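Local atomic coordinates of 2',5'-phosphodiesterase 12 (Homo sapiens, PDB entry 4Z0V), a protein that has a magnesium-binding DNase I-like domain of the endonuclease/exonuclease/phosphatase family and a separate, smaller N-terminal domain. Residues 129-139 and 159-170. Residues are numbered along the deposited sequence; the frame is centred on the assembly and turned at random.
Sequences VSYNILADTYA and LDYRQNLIQKEL
Arg162 reaches from helix 159-170 to the turn that follows strand 129-132 and grips two successive carbonyls there. NH1 and NH2 converge end-on on Leu134 O, at 2.8 and 3.0 Å respectively, while NH2 also donates to Ile133 O at 2.9 Å. Both oxygens lie close to the guanidinium plane, that of Ile133 only 2° out of it. A bend about the CG-CD bond (chi3 -58°) turns the guanidinium toward these oxygens, and the side chain of Leu134 crosses it at about a right angle, with CD2 over one face. Arginine suits the place because it offers several N-H groups: NH2 shares its two hydrogens among Ile133 O, Leu134 O and Pro427 O, while NH1 also donates to water 2. That water donates to Asp136 OD1, and water 3 links the same oxygen to Leu159 N. Asp136 CB meanwhile rests 3.8 Å from both methyls of Leu159.

Farther along the helix the contact becomes mostly apolar, with one polar pair. Ile166 CD1 meets Ile133 CB at 4.1 Å, and Leu170 CD2 sits near Val129 CG1 and at the edge of the Tyr131 ring. Tyr131 and the extended Glu169 come from opposite directions, ring and carboxylate planes 58° apart; Tyr131 OH donates to the syn side of Glu169 OE2 (2.8 Å), somewhat out of the carboxylate plane, and Tyr173 binds OE1.

The helix thus packs nearly antiparallel to a strand of the DNase I-like core. The side chain of Leu134 lies about 5 Å from the magnesium ion; the buried guanidinium charge, met by backbone carbonyl oxygens, probably helps hold this metal-side loop in shape.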
loop_
_atom_site.group_PDB
_atom_site.type_symbol
_atom_site.label_atom_id
_atom_site.label_comp_id
_atom_site.label_asym_id
_atom_site.label_seq_id
_atom_site.Cartn_x
_atom_site.Cartn_y
_atom_site.Cartn_z
ATOM N N VAL A 129 -4.858 5.079 -3.372
ATOM C CA VAL A 129 -4.399 5.010 -1.981
ATOM C C VAL A 129 -2.886 4.905 -1.972
ATOM O O VAL A 129 -2.329 4.168 -2.789
ATOM C CB VAL A 129 -5.015 3.758 -1.267
ATOM C CG1 VAL A 129 -4.437 3.586 0.154
ATOM C CG2 VAL A 129 -6.551 3.822 -1.232
ATOM N N SER A 130 -2.220 5.557 -1.025
ATOM C CA SER A 130 -0.771 5.354 -0.788
ATOM C C SER A 130 -0.617 5.155 0.691
ATOM O O SER A 130 -1.095 5.989 1.478
ATOM C CB SER A 130 0.100 6.500 -1.304
ATOM O OG SER A 130 1.472 6.176 -1.094
ATOM N N TYR A 131 0.024 4.036 1.097
ATOM C CA TYR A 131 0.071 3.755 2.540
ATOM C C TYR A 131 1.286 2.942 2.934
ATOM O O TYR A 131 1.484 1.862 2.395
ATOM C CB TYR A 131 -1.200 2.936 2.860
ATOM C CG TYR A 131 -1.612 2.707 4.301
ATOM C CD1 TYR A 131 -1.067 3.469 5.339
ATOM C CD2 TYR A 131 -2.648 1.820 4.616
ATOM C CE1 TYR A 131 -1.543 3.351 6.648
ATOM C CE2 TYR A 131 -3.115 1.679 5.925
ATOM C CZ TYR A 131 -2.575 2.465 6.934
ATOM O OH TYR A 131 -3.076 2.356 8.212
ATOM N N ASN A 132 2.069 3.441 3.906
ATOM C CA ASN A 132 3.199 2.695 4.459
ATOM C C ASN A 132 2.568 1.954 5.637
ATOM O O ASN A 132 2.113 2.600 6.588
ATOM C CB ASN A 132 4.367 3.637 4.850
ATOM C CG ASN A 132 5.489 2.915 5.578
ATOM O OD1 ASN A 132 5.239 1.998 6.377
ATOM N ND2 ASN A 132 6.756 3.336 5.343
ATOM N N ILE A 133 2.465 0.638 5.533
ATOM C CA ILE A 133 1.677 -0.175 6.481
ATOM C C ILE A 133 2.484 -0.723 7.661
ATOM O O ILE A 133 1.893 -1.445 8.481
ATOM C CB ILE A 133 0.898 -1.314 5.754
ATOM C CG1 ILE A 133 1.863 -2.305 5.023
ATOM C CG2 ILE A 133 -0.165 -0.691 4.786
ATOM C CD1 ILE A 133 1.157 -3.647 4.573
ATOM N N LEU A 134 3.761 -0.303 7.803
ATOM C CA LEU A 134 4.677 -0.664 8.919
ATOM C C LEU A 134 4.957 -2.170 8.932
ATOM O O LEU A 134 4.121 -3.005 9.349
ATOM C CB LEU A 134 4.090 -0.177 10.273
ATOM C CG LEU A 134 4.814 -0.581 11.581
ATOM C CD1 LEU A 134 6.289 -0.182 11.551
ATOM C CD2 LEU A 134 4.092 0.023 12.788
ATOM N N ALA A 135 6.172 -2.523 8.480
ATOM C CA ALA A 135 6.515 -3.917 8.337
ATOM C C ALA A 135 6.708 -4.608 9.684
ATOM O O ALA A 135 7.320 -4.062 10.620
ATOM C CB ALA A 135 7.761 -4.080 7.484
ATOM N N ASP A 136 6.183 -5.832 9.767
ATOM C CA ASP A 136 6.372 -6.660 10.960
ATOM C C ASP A 136 7.860 -6.959 11.158
ATOM O O ASP A 136 8.297 -7.111 12.299
ATOM C CB ASP A 136 5.596 -7.978 10.835
ATOM C CG ASP A 136 5.762 -8.834 12.070
ATOM O OD1 ASP A 136 5.321 -8.401 13.145
ATOM O OD2 ASP A 136 6.406 -9.896 11.969
ATOM N N THR A 137 8.655 -7.004 10.062
ATOM C CA THR A 137 10.106 -7.239 10.203
ATOM C C THR A 137 10.698 -6.173 11.147
ATOM O O THR A 137 11.632 -6.476 11.891
ATOM C CB THR A 137 10.825 -7.335 8.853
ATOM O OG1 THR A 137 12.154 -7.794 9.098
ATOM C CG2 THR A 137 10.900 -6.014 8.115
ATOM N N TYR A 138 10.120 -4.949 11.160
ATOM C CA TYR A 138 10.579 -3.892 12.064
ATOM C C TYR A 138 9.736 -3.815 13.325
ATOM O O TYR A 138 10.305 -3.685 14.413
ATOM C CB TYR A 138 10.626 -2.506 11.395
ATOM C CG TYR A 138 11.306 -2.510 10.037
ATOM C CD1 TYR A 138 12.630 -2.915 9.900
ATOM C CD2 TYR A 138 10.609 -2.156 8.881
ATOM C CE1 TYR A 138 13.245 -2.980 8.646
ATOM C CE2 TYR A 138 11.212 -2.227 7.615
ATOM C CZ TYR A 138 12.533 -2.644 7.508
ATOM O OH TYR A 138 13.166 -2.724 6.289
ATOM N N ALA A 139 8.394 -3.919 13.199
ATOM C CA ALA A 139 7.477 -3.750 14.345
ATOM C C ALA A 139 7.623 -4.868 15.406
ATOM O O ALA A 139 7.363 -4.609 16.576
ATOM C CB ALA A 139 6.031 -3.691 13.854
ATOM N N LEU A 159 1.370 -8.577 14.498
ATOM C CA LEU A 159 0.977 -8.660 13.100
ATOM C C LEU A 159 -0.497 -9.040 12.867
ATOM O O LEU A 159 -1.162 -8.360 12.075
ATOM C CB LEU A 159 1.894 -9.604 12.292
ATOM C CG LEU A 159 1.726 -9.506 10.744
ATOM C CD1 LEU A 159 1.813 -8.044 10.241
ATOM C CD2 LEU A 159 2.737 -10.370 10.031
ATOM N N ASP A 160 -0.998 -10.079 13.531
ATOM C CA ASP A 160 -2.367 -10.552 13.334
ATOM C C ASP A 160 -3.409 -9.455 13.660
ATOM O O ASP A 160 -4.360 -9.283 12.897
ATOM C CB ASP A 160 -2.640 -11.828 14.148
ATOM C CG ASP A 160 -1.935 -13.081 13.625
ATOM O OD1 ASP A 160 -1.774 -13.207 12.384
ATOM O OD2 ASP A 160 -1.578 -13.952 14.452
ATOM N N TYR A 161 -3.183 -8.668 14.731
ATOM C CA TYR A 161 -4.079 -7.572 15.079
ATOM C C TYR A 161 -4.045 -6.474 13.987
ATOM O O TYR A 161 -5.095 -6.056 13.458
ATOM C CB TYR A 161 -3.689 -6.978 16.453
ATOM C CG TYR A 161 -4.640 -5.893 16.910
ATOM C CD1 TYR A 161 -4.399 -4.553 16.610
ATOM C CD2 TYR A 161 -5.781 -6.204 17.643
ATOM C CE1 TYR A 161 -5.266 -3.545 17.043
ATOM C CE2 TYR A 161 -6.641 -5.203 18.106
ATOM C CZ TYR A 161 -6.366 -3.873 17.823
ATOM O OH TYR A 161 -7.223 -2.895 18.282
ATOM N N ARG A 162 -2.839 -5.961 13.697
ATOM C CA ARG A 162 -2.668 -4.894 12.694
ATOM C C ARG A 162 -3.222 -5.310 11.317
ATOM O O ARG A 162 -3.818 -4.477 10.639
ATOM C CB ARG A 162 -1.202 -4.497 12.581
ATOM C CG ARG A 162 -0.735 -3.799 13.852
ATOM C CD ARG A 162 0.510 -2.934 13.672
ATOM N NE ARG A 162 1.625 -3.718 13.165
ATOM C CZ ARG A 162 2.184 -3.562 11.973
ATOM N NH1 ARG A 162 3.211 -4.315 11.615
ATOM N NH2 ARG A 162 1.718 -2.645 11.126
ATOM N N GLN A 163 -3.023 -6.569 10.907
ATOM C CA GLN A 163 -3.538 -7.022 9.604
ATOM C C GLN A 163 -5.026 -7.000 9.574
ATOM O O GLN A 163 -5.593 -6.636 8.540
ATOM C CB GLN A 163 -3.029 -8.411 9.201
ATOM C CG GLN A 163 -1.570 -8.397 8.789
ATOM C CD GLN A 163 -1.191 -7.272 7.856
ATOM O OE1 GLN A 163 -0.290 -6.478 8.149
ATOM N NE2 GLN A 163 -1.846 -7.182 6.708
ATOM N N ASN A 164 -5.689 -7.351 10.687
ATOM C CA ASN A 164 -7.153 -7.268 10.673
ATOM C C ASN A 164 -7.625 -5.831 10.385
ATOM O O ASN A 164 -8.504 -5.606 9.542
ATOM C CB ASN A 164 -7.716 -7.759 11.986
ATOM C CG ASN A 164 -8.578 -8.973 11.824
ATOM O OD1 ASN A 164 -9.790 -8.920 12.016
ATOM N ND2 ASN A 164 -7.980 -10.084 11.442
ATOM N N LEU A 165 -6.991 -4.860 11.053
ATOM C CA LEU A 165 -7.338 -3.458 10.855
ATOM C C LEU A 165 -7.006 -2.996 9.458
ATOM O O LEU A 165 -7.815 -2.303 8.855
ATOM C CB LEU A 165 -6.607 -2.580 11.886
ATOM C CG LEU A 165 -7.329 -2.344 13.210
ATOM C CD1 LEU A 165 -7.571 -3.653 13.956
ATOM C CD2 LEU A 165 -6.502 -1.416 14.092
ATOM N N ILE A 166 -5.846 -3.405 8.924
ATOM C CA ILE A 166 -5.388 -2.998 7.575
ATOM C C ILE A 166 -6.329 -3.594 6.527
ATOM O O ILE A 166 -6.688 -2.924 5.572
ATOM C CB ILE A 166 -3.906 -3.413 7.342
ATOM C CG1 ILE A 166 -2.944 -2.485 8.149
ATOM C CG2 ILE A 166 -3.533 -3.383 5.835
ATOM C CD1 ILE A 166 -1.530 -3.125 8.448
ATOM N N GLN A 167 -6.778 -4.825 6.735
ATOM C CA GLN A 167 -7.723 -5.437 5.816
ATOM C C GLN A 167 -9.037 -4.671 5.821
ATOM O O GLN A 167 -9.548 -4.333 4.754
ATOM C CB GLN A 167 -7.966 -6.911 6.189
ATOM C CG GLN A 167 -6.796 -7.830 5.789
ATOM C CD GLN A 167 -7.121 -9.271 6.183
ATOM O OE1 GLN A 167 -7.854 -9.527 7.129
ATOM N NE2 GLN A 167 -6.602 -10.248 5.462
ATOM N N LYS A 168 -9.548 -4.337 7.015
ATOM C CA LYS A 168 -10.796 -3.582 7.110
ATOM C C LYS A 168 -10.620 -2.185 6.477
ATOM O O LYS A 168 -11.459 -1.732 5.713
ATOM C CB LYS A 168 -11.251 -3.462 8.572
ATOM C CG LYS A 168 -12.624 -2.754 8.655
ATOM C CD LYS A 168 -13.212 -2.693 10.043
ATOM C CE LYS A 168 -14.583 -2.023 10.011
ATOM N NZ LYS A 168 -15.180 -2.057 11.384
ATOM N N GLU A 169 -9.510 -1.544 6.790
ATOM C CA GLU A 169 -9.201 -0.208 6.284
ATOM C C GLU A 169 -9.154 -0.177 4.759
ATOM O O GLU A 169 -9.856 0.610 4.134
ATOM C CB GLU A 169 -7.872 0.290 6.855
ATOM C CG GLU A 169 -7.576 1.685 6.328
ATOM C CD GLU A 169 -6.394 2.353 6.977
ATOM O OE1 GLU A 169 -6.113 3.516 6.609
ATOM O OE2 GLU A 169 -5.742 1.720 7.837
ATOM N N LEU A 170 -8.289 -1.000 4.164
ATOM C CA LEU A 170 -8.122 -0.992 2.729
ATOM C C LEU A 170 -9.335 -1.446 1.994
ATOM O O LEU A 170 -9.712 -0.782 1.041
ATOM C CB LEU A 170 -6.900 -1.846 2.326
ATOM C CG LEU A 170 -5.563 -1.243 2.756
ATOM C CD1 LEU A 170 -4.405 -2.158 2.319
ATOM C CD2 LEU A 170 -5.372 0.165 2.114
HETATM O O HOH W 1 1.640 -4.500 8.065
HETATM O O HOH W 2 3.664 -6.365 13.449
HETATM O O HOH W 3 4.153 -9.550 15.194
#